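Enoyl-CoA hydratase/isomerase (Shewanella pealeana, PDB 4KPK) probably acts on acyl-CoA thioesters as a hydratase or isomerase of the crotonase-like family. Local coordinates at residues Met111-Glu114 with Gln115-Asp119. Numbering follows the deposited sequence.
Sequences MDFE and QNLAD
D112 and Q115 close a capping box at the N-terminus of helix 113-132. The backbone N of Q115, in the first turn and without a helical acceptor one turn earlier, gives its hydrogen to D112 OD1 at 3.0 Å. In return the D112 backbone N donates to Q115 OE1 at 3.1 Å, in the plane of the amide carbonyl. With CG of D112 set between its own N and carbonyl carbon (chi1 66°), the carboxylate reaches forward over the first turn; its plane stands 54° from the Q115 amide. Helical bonding then takes over: N116 N donates to D112 O at 3.0 Å, L117 N to F113 O and A118 N to E114 O. Selenomethionine M111 lies across this turn, CB against the N116 amide and SE 3.8 Å from N116 ND2. Shortening N116 to alanine is likely to open a gap beside M111 and weaken the packing on Q108. F113 CZ meets L117 CD1 at 4.0 Å. The cap itself is exposed, but the first turns pack through N116 and D119 on Q108 of helix 102-109, where W104 NE1 gives D119 OD2 a weak hydrogen bond, and through F113, L117 and N116 on A269 and R272 of a second subunit, whose R270 makes a cation-pi contact with F113.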
HETATM    1  N   MSE A 111      32.491  12.807  12.527  1.00 34.06           N
HETATM    2  CA  MSE A 111      32.549  13.297  11.163  1.00 35.40           C
HETATM    3  C   MSE A 111      31.837  14.628  11.089  1.00 37.61           C
HETATM    4  O   MSE A 111      30.934  14.882  11.876  1.00 32.34           O
HETATM    5  CB  MSE A 111      31.866  12.326  10.227  1.00 34.76           C
HETATM    6  CG  MSE A 111      32.850  11.262   9.767  1.00 41.82           C
HETATM    7 SE   MSE A 111      31.855   9.901   8.700  1.00 41.07          SE
HETATM    8  CE  MSE A 111      33.181   9.766   7.262  1.00 56.11           C
ATOM      9  N   ASP A 112      32.239  15.487  10.144  1.00 34.74           N
ATOM     10  CA  ASP A 112      31.470  16.692   9.862  1.00 35.62           C
ATOM     11  C   ASP A 112      30.356  16.390   8.816  1.00 35.08           C
ATOM     12  O   ASP A 112      30.230  15.252   8.305  1.00 31.39           O
ATOM     13  CB  ASP A 112      32.405  17.841   9.411  1.00 38.11           C
ATOM     14  CG  ASP A 112      33.100  17.567   8.063  1.00 39.90           C
ATOM     15  OD1 ASP A 112      32.645  16.686   7.294  1.00 45.25           O
ATOM     16  OD2 ASP A 112      34.131  18.231   7.778  1.00 41.25           O
ATOM     17  N   PHE A 113      29.564  17.401   8.474  1.00 31.69           N
ATOM     18  CA  PHE A 113      28.438  17.202   7.560  1.00 32.10           C
ATOM     19  C   PHE A 113      28.843  16.481   6.255  1.00 34.12           C
ATOM     20  O   PHE A 113      28.242  15.445   5.847  1.00 31.22           O
ATOM     21  CB  PHE A 113      27.736  18.519   7.240  1.00 32.89           C
ATOM     22  CG  PHE A 113      26.641  18.362   6.235  1.00 37.91           C
ATOM     23  CD1 PHE A 113      25.493  17.618   6.552  1.00 36.98           C
ATOM     24  CD2 PHE A 113      26.769  18.896   4.958  1.00 36.74           C
ATOM     25  CE1 PHE A 113      24.499  17.434   5.617  1.00 38.14           C
ATOM     26  CE2 PHE A 113      25.779  18.705   4.015  1.00 37.32           C
ATOM     27  CZ  PHE A 113      24.639  17.984   4.338  1.00 37.20           C
ATOM     28  N   GLU A 114      29.909  16.972   5.639  1.00 32.24           N
ATOM     29  CA  GLU A 114      30.277  16.493   4.334  1.00 33.42           C
ATOM     30  C   GLU A 114      30.810  15.060   4.347  1.00 27.29           C
ATOM     31  O   GLU A 114      30.621  14.300   3.409  1.00 26.23           O
ATOM     32  CB  GLU A 114      31.291  17.441   3.702  1.00 40.86           C
ATOM     33  CG  GLU A 114      31.539  17.130   2.240  1.00 50.24           C
ATOM     34  CD  GLU A 114      33.024  17.148   1.865  1.00 64.79           C
ATOM     35  OE1 GLU A 114      33.896  16.795   2.717  1.00 70.35           O
ATOM     36  OE2 GLU A 114      33.315  17.515   0.695  1.00 72.06           O
ATOM     37  N   GLN A 115      31.517  14.703   5.387  1.00 30.67           N
ATOM     38  CA  GLN A 115      32.013  13.339   5.501  1.00 32.42           C
ATOM     39  C   GLN A 115      30.841  12.403   5.735  1.00 31.57           C
ATOM     40  O   GLN A 115      30.796  11.278   5.197  1.00 30.55           O
ATOM     41  CB  GLN A 115      33.000  13.240   6.638  1.00 32.40           C
ATOM     42  CG  GLN A 115      34.306  13.968   6.356  1.00 34.46           C
ATOM     43  CD  GLN A 115      35.160  14.011   7.620  1.00 34.55           C
ATOM     44  OE1 GLN A 115      34.671  14.371   8.679  1.00 35.09           O
ATOM     45  NE2 GLN A 115      36.426  13.615   7.514  1.00 34.44           N
ATOM     46  N   ASN A 116      29.912  12.869   6.556  1.00 31.39           N
ATOM     47  CA  ASN A 116      28.676  12.126   6.825  1.00 31.62           C
ATOM     48  C   ASN A 116      27.851  11.919   5.581  1.00 28.59           C
ATOM     49  O   ASN A 116      27.291  10.873   5.393  1.00 27.82           O
ATOM     50  CB  ASN A 116      27.826  12.865   7.859  1.00 33.67           C
ATOM     51  CG  ASN A 116      28.166  12.492   9.285  1.00 34.69           C
ATOM     52  OD1 ASN A 116      28.248  13.359  10.159  1.00 44.80           O
ATOM     53  ND2 ASN A 116      28.340  11.211   9.540  1.00 38.05           N
ATOM     54  N   LEU A 117      27.801  12.941   4.730  1.00 28.49           N
ATOM     55  CA  LEU A 117      27.036  12.900   3.518  1.00 28.16           C
ATOM     56  C   LEU A 117      27.575  11.865   2.545  1.00 28.26           C
ATOM     57  O   LEU A 117      26.791  11.085   1.959  1.00 27.58           O
ATOM     58  CB  LEU A 117      26.971  14.285   2.892  1.00 30.82           C
ATOM     59  CG  LEU A 117      25.992  14.479   1.729  1.00 33.00           C
ATOM     60  CD1 LEU A 117      24.549  14.602   2.214  1.00 34.03           C
ATOM     61  CD2 LEU A 117      26.372  15.734   0.922  1.00 30.47           C
ATOM     62  N   ALA A 118      28.901  11.865   2.376  1.00 24.74           N
ATOM     63  CA  ALA A 118      29.587  10.863   1.592  1.00 24.90           C
ATOM     64  C   ALA A 118      29.272   9.445   2.122  1.00 26.11           C
ATOM     65  O   ALA A 118      28.981   8.576   1.343  1.00 27.36           O
ATOM     66  CB  ALA A 118      31.100  11.115   1.622  1.00 24.41           C
ATOM     67  N   ASP A 119      29.374   9.220   3.438  1.00 28.10           N
ATOM     68  CA  ASP A 119      29.010   7.872   4.018  1.00 33.54           C
ATOM     69  C   ASP A 119      27.617   7.481   3.593  1.00 28.23           C
ATOM     70  O   ASP A 119      27.414   6.476   2.965  1.00 29.33           O
ATOM     71  CB  ASP A 119      28.987   7.908   5.542  1.00 36.66           C
ATOM     72  CG  ASP A 119      30.119   7.221   6.120  1.00 48.00           C
ATOM     73  OD1 ASP A 119      31.239   7.725   5.900  1.00 48.89           O
ATOM     74  OD2 ASP A 119      29.892   6.154   6.764  1.00 56.20           O
TER